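Glycosyl hydrolase family 62 protein (Coprinopsis cinerea, PDB 5B6T) hydrolyses alpha-L-arabinofuranosidic linkages, probably removing arabinose side groups from arabinoxylan. Local coordinates at residues W7-P12 against G307-T312; R192-A197 against G219-R224; A258-I263 against Y286-L291. One frame throughout, in Å; residues are numbered along the deposited sequence.

How the contacts relate
The three contacts are linked in series through two neighbouring blades of the propeller toward the bound lead ion. Contacts 1 and 3 share one sheet, their centres about 9 Å apart, and are joined where S9 OG meets Y288 OH at 2.7 Å, probably a hydrogen bond. Contact 3 in turn reaches contact 2, in the next blade, through D262: its OD1 lies 2.8 Å from R221 N, and its OD2 forms a salt bridge with R220 NH1. Contacts 1 and 2 do not touch, with centres about 18 Å apart. Contact 2 is at the lead site, the E195 side chain about 3 Å from the ion; that of Q289 in contact 3 is about 7 Å from it.

Contact 1: residues W7-P12 against G307-T312; sequences WSSSGP and GLLTQT
W7 and L309 meet on one face of an antiparallel strand pair, the indole crossing the leucine side chain at about a right angle. CG of W7 lies anti to the carbonyl carbon (chi1 -50°), and the side chain runs on over strand 307-311. W7 CB stands 3.9 Å from T310 O. Next along, CG and CD2 lie beside L309 CD1, a methyl that sits over the five-membered ring in a CH-pi contact, 4.0 Å from its centroid and 15° off the normal. CE3 of W7 meets both L309 CB (3.6 Å) and Q311 N (3.5 Å), and CZ3 goes on beside Q311. NE1 donates to F246 O, so the polar corner of the indole is satisfied by a third part of the chain. The other methyl of L309, CD2, packs 3.5 Å from S9 CB.

S8 and T310 form a hydrogen-bonded pair, with S8 N to T310 O and T310 N to S8 O both 2.8 Å. Further along, S10 N donates to L308 O, while the S10 side chain replaces a main-chain acceptor: OG, set between the backbone N and carbonyl carbon (chi1 72°), takes L308 N at 2.9 Å. The same hydroxyl donates to G11 O at 2.7 Å, meeting a lone pair of that carbonyl, which fixes its rotation. Strand 7-9 lies between strands 252-254 and 305-311. The N-terminal strand is thereby inserted into the last blade and ties the two ends of the chain together, a closure resembling the "velcro" of beta-propellers, here the five-bladed propeller of family 62.

Contact 2: residues R192-A197 against G219-R224; sequences RLFEAA and GRRWFR
E195 and R221 join in a salt bridge, R221 NH1 to E195 OE2 at 3.0 Å, with the carboxylate oxygen in the guanidinium plane but met on its anti side, 31° out of the carboxylate plane. A water fills the neighbouring position, donating to E195 OE2 and accepting from R221 NH2, each at 2.8 Å, so that OE2 accepts from NH1 directly and from a water that is itself held by NH2. The F194 ring stands perpendicular to the R221 guanidinium, its CD2 3.9 Å from NH1.

Strands 195-202 and 221-228 belong to one propeller blade but are not neighbours in it; strand 207-215 runs between them. F194 and E195 both face E213 of that middle strand in a classic beta bulge, and E213 also forms a salt bridge with R221 NH1, which probably holds the arginine in place for E195. The E195 side chain is also about 3 Å from the bound lead ion.

At the other end of the contact, R224 NH1 donates to the main-chain O of R192 at 2.8 Å, from above the carbonyl plane. The two guanidinium groups overlap at their rims, R192 NH2 over the face of that of R224, the planes 33° apart and R192 NH2 3.5 Å from R224 NH2. R192 NH1 lies at the edge of the W222 ring, 3.8 Å from CZ2. The approach of like charges is probably eased by further partners: D240 forms a salt bridge with R224 NH2, and Q241 accepts from R192 NH2.

Contact 3: residues A258-I263 against Y286-L291; sequences AWTRDI and YLYQGL
T260 points OG1 anti to its backbone N (chi1 -178°), toward L291, while Y288 holds CG between backbone N and carbonyl carbon (chi1 75°); the ring lies against the loop. The loop links the two outermost strands, 252-254 and 266-268, of the propeller blade that contains strand 286-290. T260 OG1 accepts from L291 N at 3.1 Å and donates to a lone pair of D262 O at 2.7 Å. T260 CG2 meets Y288 OH tip to tip at 3.6 Å, and the same methyl sits over the centre of the W259 ring. An alanine here, lacking OG1 and CG2, would probably leave L291 N without its acceptor and a gap over the W259 ring beside Y288 OH.

W259 and Y288 lie alongside, pointing opposite ways; W259 NE1 donates to S10 O, and Y288 OH bonds to S9 OG. W259 CZ3 is 3.4 Å from G290 C; a CB on G290 would run into W259 CH2 and T260 OG1. I263 CD1 lies 3.7 Å from Y288 CE2. D262 takes R221 N on OD1 and the R220 guanidinium on OD2, which also accepts from a water at 2.7 Å and lies 3.3 Å from L291 CD2.

Contact 1: residues W7-P12 against G307-T312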
loop_
_atom_site.group_PDB
_atom_site.type_symbol
_atom_site.label_atom_id
_atom_site.label_comp_id
_atom_site.label_asym_id
_atom_site.label_seq_id
_atom_site.Cartn_x
_atom_site.Cartn_y
_atom_site.Cartn_z
ATOM N N TRP A 7 -17.251 -1.492 8.031
ATOM C CA TRP A 7 -16.669 -0.163 7.780
ATOM C C TRP A 7 -17.735 0.830 7.370
ATOM O O TRP A 7 -18.784 0.470 6.798
ATOM C CB TRP A 7 -15.649 -0.192 6.626
ATOM C CG TRP A 7 -14.618 -1.252 6.713
ATOM C CD1 TRP A 7 -14.700 -2.500 6.179
ATOM C CD2 TRP A 7 -13.341 -1.163 7.365
ATOM N NE1 TRP A 7 -13.551 -3.189 6.458
ATOM C CE2 TRP A 7 -12.702 -2.397 7.184
ATOM C CE3 TRP A 7 -12.689 -0.167 8.096
ATOM C CZ2 TRP A 7 -11.424 -2.666 7.704
ATOM C CZ3 TRP A 7 -11.423 -0.409 8.591
ATOM C CH2 TRP A 7 -10.796 -1.665 8.392
ATOM N N SER A 8 -17.398 2.103 7.580
ATOM C CA SER A 8 -18.107 3.235 7.002
ATOM C C SER A 8 -17.122 4.025 6.146
ATOM O O SER A 8 -16.047 4.413 6.627
ATOM C CB SER A 8 -18.680 4.148 8.096
ATOM O OG SER A 8 -19.285 5.294 7.500
ATOM N N SER A 9 -17.486 4.242 4.888
ATOM C CA SER A 9 -16.637 4.945 3.948
ATOM C C SER A 9 -17.032 6.387 3.776
ATOM O O SER A 9 -18.222 6.723 3.665
ATOM C CB SER A 9 -16.663 4.294 2.571
ATOM O OG SER A 9 -15.757 4.974 1.682
ATOM N N SER A 10 -16.017 7.235 3.722
ATOM C CA SER A 10 -16.161 8.591 3.203
ATOM C C SER A 10 -16.518 8.580 1.736
ATOM O O SER A 10 -16.467 7.543 1.079
ATOM C CB SER A 10 -14.842 9.341 3.355
ATOM O OG SER A 10 -13.873 8.864 2.422
ATOM N N GLY A 11 -16.843 9.750 1.209
ATOM C CA GLY A 11 -16.842 9.941 -0.218
ATOM C C GLY A 11 -15.434 10.019 -0.757
ATOM O O GLY A 11 -14.467 9.829 -0.001
ATOM N N PRO A 12 -15.296 10.275 -2.058
ATOM C CA PRO A 12 -13.940 10.433 -2.591
ATOM C C PRO A 12 -13.322 11.683 -2.007
ATOM O O PRO A 12 -13.948 12.778 -2.080
ATOM C CB PRO A 12 -14.156 10.566 -4.090
ATOM C CG PRO A 12 -15.621 10.892 -4.273
ATOM C CD PRO A 12 -16.353 10.421 -3.070
ATOM N N GLY A 307 -10.400 7.356 -0.831
ATOM C CA GLY A 307 -11.344 7.510 0.270
ATOM C C GLY A 307 -10.848 6.866 1.545
ATOM O O GLY A 307 -9.745 6.271 1.584
ATOM N N LEU A 308 -11.639 6.999 2.610
ATOM C CA LEU A 308 -11.215 6.530 3.918
ATOM C C LEU A 308 -12.315 5.698 4.549
ATOM O O LEU A 308 -13.438 6.192 4.683
ATOM C CB LEU A 308 -10.930 7.709 4.829
ATOM C CG LEU A 308 -10.304 7.392 6.187
ATOM C CD1 LEU A 308 -8.921 6.783 6.024
ATOM C CD2 LEU A 308 -10.216 8.637 7.059
ATOM N N LEU A 309 -11.976 4.464 4.898
ATOM C CA LEU A 309 -12.868 3.591 5.650
ATOM C C LEU A 309 -12.589 3.774 7.132
ATOM O O LEU A 309 -11.453 3.769 7.529
ATOM C CB LEU A 309 -12.600 2.125 5.303
ATOM C CG LEU A 309 -12.678 1.666 3.863
ATOM C CD1 LEU A 309 -12.484 0.171 3.777
ATOM C CD2 LEU A 309 -14.004 2.043 3.233
ATOM N N THR A 310 -13.651 3.896 7.929
ATOM C CA THR A 310 -13.564 3.918 9.378
ATOM C C THR A 310 -14.283 2.688 9.934
ATOM O O THR A 310 -15.415 2.419 9.576
ATOM C CB THR A 310 -14.205 5.203 9.923
ATOM O OG1 THR A 310 -13.497 6.349 9.425
ATOM C CG2 THR A 310 -14.166 5.234 11.413
ATOM N N GLN A 311 -13.596 1.913 10.756
ATOM C CA GLN A 311 -14.187 0.679 11.257
ATOM C C GLN A 311 -15.381 0.994 12.170
ATOM O O GLN A 311 -15.272 1.864 13.046
ATOM C CB GLN A 311 -13.147 -0.117 12.036
ATOM C CG GLN A 311 -13.645 -1.430 12.604
ATOM C CD GLN A 311 -12.589 -2.134 13.417
ATOM O OE1 GLN A 311 -11.675 -1.516 13.938
ATOM N NE2 GLN A 311 -12.747 -3.449 13.577
ATOM N N THR A 312 -16.486 0.274 11.948
ATOM C CA THR A 312 -17.691 0.419 12.763
ATOM C C THR A 312 -17.918 -0.728 13.740
ATOM O O THR A 312 -18.842 -0.631 14.563
ATOM C CB THR A 312 -18.943 0.602 11.881
ATOM O OG1 THR A 312 -19.107 -0.552 11.061
ATOM C CG2 THR A 312 -18.795 1.828 11.024
HETATM O O HOH W 1 -20.663 -0.296 8.879
#

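Contact 2: residues R192-A197 against G219-R224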
loop_
_atom_site.group_PDB
_atom_site.type_symbol
_atom_site.label_atom_id
_atom_site.label_comp_id
_atom_site.label_asym_id
_atom_site.label_seq_id
_atom_site.Cartn_x
_atom_site.Cartn_y
_atom_site.Cartn_z
ATOM N N ARG A 192 -7.290 -14.573 -6.723
ATOM C CA ARG A 192 -7.474 -14.723 -5.281
ATOM C C ARG A 192 -6.346 -14.082 -4.474
ATOM O O ARG A 192 -6.528 -13.782 -3.293
ATOM C CB ARG A 192 -7.579 -16.195 -4.892
ATOM C CG ARG A 192 -8.805 -16.903 -5.419
ATOM C CD ARG A 192 -10.042 -16.510 -4.649
ATOM N NE ARG A 192 -10.047 -17.066 -3.296
ATOM C CZ ARG A 192 -11.007 -16.900 -2.375
ATOM N NH1 ARG A 192 -12.088 -16.139 -2.599
ATOM N NH2 ARG A 192 -10.840 -17.497 -1.200
ATOM N N LEU A 193 -5.197 -13.841 -5.105
ATOM C CA LEU A 193 -4.025 -13.300 -4.400
ATOM C C LEU A 193 -3.265 -12.439 -5.397
ATOM O O LEU A 193 -2.203 -12.803 -5.915
ATOM C CB LEU A 193 -3.181 -14.443 -3.848
ATOM C CG LEU A 193 -2.145 -14.059 -2.794
ATOM C CD1 LEU A 193 -2.805 -13.786 -1.453
ATOM C CD2 LEU A 193 -1.078 -15.137 -2.657
ATOM N N PHE A 194 -3.852 -11.283 -5.697
ATOM C CA PHE A 194 -3.478 -10.566 -6.914
ATOM C C PHE A 194 -2.343 -9.572 -6.735
ATOM O O PHE A 194 -1.309 -9.694 -7.385
ATOM C CB PHE A 194 -4.699 -9.917 -7.553
ATOM C CG PHE A 194 -4.442 -9.432 -8.952
ATOM C CD1 PHE A 194 -4.142 -10.334 -9.966
ATOM C CD2 PHE A 194 -4.506 -8.098 -9.259
ATOM C CE1 PHE A 194 -3.879 -9.879 -11.253
ATOM C CE2 PHE A 194 -4.270 -7.643 -10.546
ATOM C CZ PHE A 194 -3.943 -8.530 -11.540
ATOM N N GLU A 195 -2.508 -8.579 -5.875
ATOM C CA GLU A 195 -1.420 -7.610 -5.660
ATOM C C GLU A 195 -1.676 -6.830 -4.372
ATOM O O GLU A 195 -2.566 -7.201 -3.592
ATOM C CB GLU A 195 -1.324 -6.671 -6.869
ATOM C CG GLU A 195 -2.584 -5.851 -7.132
ATOM C CD GLU A 195 -2.629 -5.139 -8.470
ATOM O OE1 GLU A 195 -1.697 -5.181 -9.279
ATOM O OE2 GLU A 195 -3.640 -4.454 -8.768
ATOM N N ALA A 196 -0.851 -5.826 -4.112
ATOM C CA ALA A 196 -1.100 -4.822 -3.075
ATOM C C ALA A 196 -1.166 -5.425 -1.678
ATOM O O ALA A 196 -2.114 -5.194 -0.922
ATOM C CB ALA A 196 -2.361 -4.033 -3.387
ATOM N N ALA A 197 -0.075 -6.057 -1.286
ATOM C CA ALA A 197 0.083 -6.501 0.101
ATOM C C ALA A 197 0.260 -5.320 1.085
ATOM O O ALA A 197 0.828 -4.297 0.755
ATOM C CB ALA A 197 1.259 -7.453 0.233
ATOM N N GLY A 219 -15.853 -9.569 -10.359
ATOM C CA GLY A 219 -14.886 -8.710 -11.019
ATOM C C GLY A 219 -14.400 -7.505 -10.217
ATOM O O GLY A 219 -13.586 -6.721 -10.719
ATOM N N ARG A 220 -14.857 -7.354 -8.981
ATOM C CA ARG A 220 -14.530 -6.167 -8.191
ATOM C C ARG A 220 -13.374 -6.413 -7.220
ATOM O O ARG A 220 -13.190 -7.503 -6.697
ATOM C CB ARG A 220 -15.769 -5.697 -7.419
ATOM C CG ARG A 220 -16.954 -5.293 -8.293
ATOM C CD ARG A 220 -16.654 -4.038 -9.062
ATOM N NE ARG A 220 -17.745 -3.661 -9.970
ATOM C CZ ARG A 220 -17.679 -2.638 -10.810
ATOM N NH1 ARG A 220 -16.609 -1.840 -10.851
ATOM N NH2 ARG A 220 -18.708 -2.393 -11.605
ATOM N N ARG A 221 -12.623 -5.359 -6.963
ATOM C CA ARG A 221 -11.487 -5.444 -6.050
ATOM C C ARG A 221 -11.977 -5.528 -4.606
ATOM O O ARG A 221 -12.983 -4.913 -4.203
ATOM C CB ARG A 221 -10.557 -4.239 -6.211
ATOM C CG ARG A 221 -10.038 -4.016 -7.627
ATOM C CD ARG A 221 -9.463 -5.294 -8.205
ATOM N NE ARG A 221 -8.822 -5.104 -9.499
ATOM C CZ ARG A 221 -7.518 -4.954 -9.703
ATOM N NH1 ARG A 221 -6.643 -4.894 -8.695
ATOM N NH2 ARG A 221 -7.074 -4.850 -10.970
ATOM N N TRP A 222 -11.214 -6.285 -3.834
ATOM C CA TRP A 222 -11.474 -6.461 -2.412
ATOM C C TRP A 222 -10.219 -6.921 -1.699
ATOM O O TRP A 222 -9.242 -7.276 -2.353
ATOM C CB TRP A 222 -12.628 -7.443 -2.174
ATOM C CG TRP A 222 -12.381 -8.888 -2.583
ATOM C CD1 TRP A 222 -12.161 -9.360 -3.837
ATOM C CD2 TRP A 222 -12.352 -10.022 -1.710
ATOM N NE1 TRP A 222 -12.014 -10.729 -3.798
ATOM C CE2 TRP A 222 -12.099 -11.159 -2.508
ATOM C CE3 TRP A 222 -12.525 -10.191 -0.330
ATOM C CZ2 TRP A 222 -12.019 -12.438 -1.972
ATOM C CZ3 TRP A 222 -12.437 -11.442 0.202
ATOM C CH2 TRP A 222 -12.199 -12.564 -0.615
ATOM N N PHE A 223 -10.258 -6.932 -0.367
ATOM C CA PHE A 223 -9.141 -7.364 0.466
ATOM C C PHE A 223 -9.415 -8.578 1.309
ATOM O O PHE A 223 -10.467 -8.677 1.943
ATOM C CB PHE A 223 -8.636 -6.223 1.396
ATOM C CG PHE A 223 -7.813 -5.233 0.649
ATOM C CD1 PHE A 223 -8.431 -4.162 -0.025
ATOM C CD2 PHE A 223 -6.465 -5.437 0.501
ATOM C CE1 PHE A 223 -7.667 -3.284 -0.761
ATOM C CE2 PHE A 223 -5.706 -4.568 -0.261
ATOM C CZ PHE A 223 -6.314 -3.512 -0.909
ATOM N N ARG A 224 -8.420 -9.467 1.323
ATOM C CA ARG A 224 -8.367 -10.614 2.217
ATOM C C ARG A 224 -7.377 -10.355 3.315
ATOM O O ARG A 224 -6.480 -9.536 3.156
ATOM C CB ARG A 224 -7.984 -11.867 1.428
ATOM C CG ARG A 224 -8.978 -12.189 0.310
ATOM C CD ARG A 224 -8.555 -13.349 -0.563
ATOM N NE ARG A 224 -8.571 -14.628 0.140
ATOM C CZ ARG A 224 -7.775 -15.666 -0.145
ATOM N NH1 ARG A 224 -6.895 -15.596 -1.150
ATOM N NH2 ARG A 224 -7.859 -16.781 0.567
HETATM O O HOH W 2 -4.366 -4.267 -11.507
#

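Contact 3: residues A258-I263 against Y286-L291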
loop_
_atom_site.group_PDB
_atom_site.type_symbol
_atom_site.label_atom_id
_atom_site.label_comp_id
_atom_site.label_asym_id
_atom_site.label_seq_id
_atom_site.Cartn_x
_atom_site.Cartn_y
_atom_site.Cartn_z
ATOM N N ALA A 258 -23.174 5.238 -2.211
ATOM C CA ALA A 258 -22.085 4.314 -2.538
ATOM C C ALA A 258 -21.396 4.752 -3.844
ATOM O O ALA A 258 -21.967 4.586 -4.917
ATOM C CB ALA A 258 -22.609 2.902 -2.667
ATOM N N TRP A 259 -20.171 5.270 -3.779
ATOM C CA TRP A 259 -19.508 5.817 -4.967
ATOM C C TRP A 259 -18.568 4.831 -5.656
ATOM O O TRP A 259 -18.079 5.065 -6.773
ATOM C CB TRP A 259 -18.799 7.106 -4.589
ATOM C CG TRP A 259 -17.643 6.922 -3.651
ATOM C CD1 TRP A 259 -17.692 6.921 -2.303
ATOM C CD2 TRP A 259 -16.256 6.769 -4.013
ATOM N NE1 TRP A 259 -16.427 6.737 -1.779
ATOM C CE2 TRP A 259 -15.524 6.661 -2.810
ATOM C CE3 TRP A 259 -15.569 6.710 -5.233
ATOM C CZ2 TRP A 259 -14.130 6.502 -2.787
ATOM C CZ3 TRP A 259 -14.171 6.585 -5.202
ATOM C CH2 TRP A 259 -13.481 6.466 -3.989
ATOM N N THR A 260 -18.306 3.716 -4.989
ATOM C CA THR A 260 -17.429 2.695 -5.524
ATOM C C THR A 260 -17.953 1.332 -5.105
ATOM O O THR A 260 -18.485 1.182 -4.004
ATOM C CB THR A 260 -15.975 2.910 -5.025
ATOM O OG1 THR A 260 -15.126 1.909 -5.598
ATOM C CG2 THR A 260 -15.885 2.865 -3.499
ATOM N N ARG A 261 -17.779 0.342 -5.982
ATOM C CA ARG A 261 -17.966 -1.077 -5.666
ATOM C C ARG A 261 -16.651 -1.823 -5.483
ATOM O O ARG A 261 -16.666 -3.009 -5.175
ATOM C CB ARG A 261 -18.764 -1.766 -6.784
ATOM C CG ARG A 261 -20.196 -1.256 -6.914
ATOM C CD ARG A 261 -20.964 -2.119 -7.916
ATOM N NE ARG A 261 -22.005 -1.325 -8.562
ATOM C CZ ARG A 261 -22.491 -1.534 -9.790
ATOM N NH1 ARG A 261 -22.061 -2.542 -10.547
ATOM N NH2 ARG A 261 -23.418 -0.714 -10.266
ATOM N N ASP A 262 -15.542 -1.119 -5.730
ATOM C CA ASP A 262 -14.200 -1.655 -5.615
ATOM C C ASP A 262 -13.535 -1.073 -4.392
ATOM O O ASP A 262 -13.586 0.157 -4.183
ATOM C CB ASP A 262 -13.375 -1.270 -6.838
ATOM C CG ASP A 262 -13.856 -1.935 -8.103
ATOM O OD1 ASP A 262 -13.387 -3.058 -8.392
ATOM O OD2 ASP A 262 -14.704 -1.324 -8.830
ATOM N N ILE A 263 -12.915 -1.958 -3.594
ATOM C CA ILE A 263 -12.072 -1.539 -2.479
ATOM C C ILE A 263 -10.684 -2.033 -2.831
ATOM O O ILE A 263 -10.421 -3.238 -2.812
ATOM C CB ILE A 263 -12.518 -2.111 -1.102
ATOM C CG1 ILE A 263 -14.001 -1.877 -0.863
ATOM C CG2 ILE A 263 -11.667 -1.497 -0.012
ATOM C CD1 ILE A 263 -14.466 -0.428 -0.817
ATOM N N TYR A 286 -8.806 2.700 6.993
ATOM C CA TYR A 286 -8.127 2.235 5.787
ATOM C C TYR A 286 -8.274 3.280 4.720
ATOM O O TYR A 286 -9.371 3.574 4.251
ATOM C CB TYR A 286 -8.667 0.866 5.285
ATOM C CG TYR A 286 -7.744 0.114 4.351
ATOM C CD1 TYR A 286 -6.521 -0.352 4.789
ATOM C CD2 TYR A 286 -8.103 -0.147 3.028
ATOM C CE1 TYR A 286 -5.679 -1.040 3.929
ATOM C CE2 TYR A 286 -7.289 -0.879 2.178
ATOM C CZ TYR A 286 -6.055 -1.280 2.629
ATOM O OH TYR A 286 -5.210 -1.957 1.785
ATOM N N LEU A 287 -7.136 3.835 4.295
ATOM C CA LEU A 287 -7.093 4.796 3.192
ATOM C C LEU A 287 -6.934 3.966 1.922
ATOM O O LEU A 287 -5.992 3.188 1.822
ATOM C CB LEU A 287 -5.901 5.744 3.392
ATOM C CG LEU A 287 -5.750 6.850 2.332
ATOM C CD1 LEU A 287 -6.878 7.854 2.280
ATOM C CD2 LEU A 287 -4.426 7.559 2.592
ATOM N N TYR A 288 -7.869 4.096 0.989
ATOM C CA TYR A 288 -7.938 3.151 -0.126
ATOM C C TYR A 288 -8.250 3.900 -1.412
ATOM O O TYR A 288 -8.589 5.096 -1.386
ATOM C CB TYR A 288 -8.991 2.098 0.179
ATOM C CG TYR A 288 -10.419 2.583 0.024
ATOM C CD1 TYR A 288 -11.052 3.345 1.017
ATOM C CD2 TYR A 288 -11.160 2.258 -1.096
ATOM C CE1 TYR A 288 -12.350 3.791 0.875
ATOM C CE2 TYR A 288 -12.460 2.697 -1.246
ATOM C CZ TYR A 288 -13.056 3.469 -0.261
ATOM O OH TYR A 288 -14.379 3.866 -0.396
ATOM N N GLN A 289 -8.172 3.191 -2.525
ATOM C CA GLN A 289 -8.623 3.708 -3.795
ATOM C C GLN A 289 -9.891 3.021 -4.270
ATOM O O GLN A 289 -10.035 1.782 -4.189
ATOM C CB GLN A 289 -7.550 3.580 -4.895
ATOM C CG GLN A 289 -7.120 2.149 -5.205
ATOM C CD GLN A 289 -6.011 2.043 -6.221
ATOM O OE1 GLN A 289 -5.182 2.947 -6.385
ATOM N NE2 GLN A 289 -5.972 0.892 -6.909
ATOM N N GLY A 290 -10.812 3.850 -4.782
ATOM C CA GLY A 290 -12.072 3.404 -5.354
ATOM C C GLY A 290 -12.327 4.140 -6.640
ATOM O O GLY A 290 -11.575 5.041 -7.019
ATOM N N LEU A 291 -13.392 3.753 -7.338
ATOM C CA LEU A 291 -13.759 4.426 -8.573
ATOM C C LEU A 291 -15.218 4.193 -8.919
ATOM O O LEU A 291 -15.880 3.293 -8.388
ATOM C CB LEU A 291 -12.859 4.016 -9.737
ATOM C CG LEU A 291 -13.195 2.718 -10.481
ATOM C CD1 LEU A 291 -12.251 2.592 -11.634
ATOM C CD2 LEU A 291 -13.108 1.484 -9.608
HETATM O O HOH W 3 -16.570 0.619 -8.437
#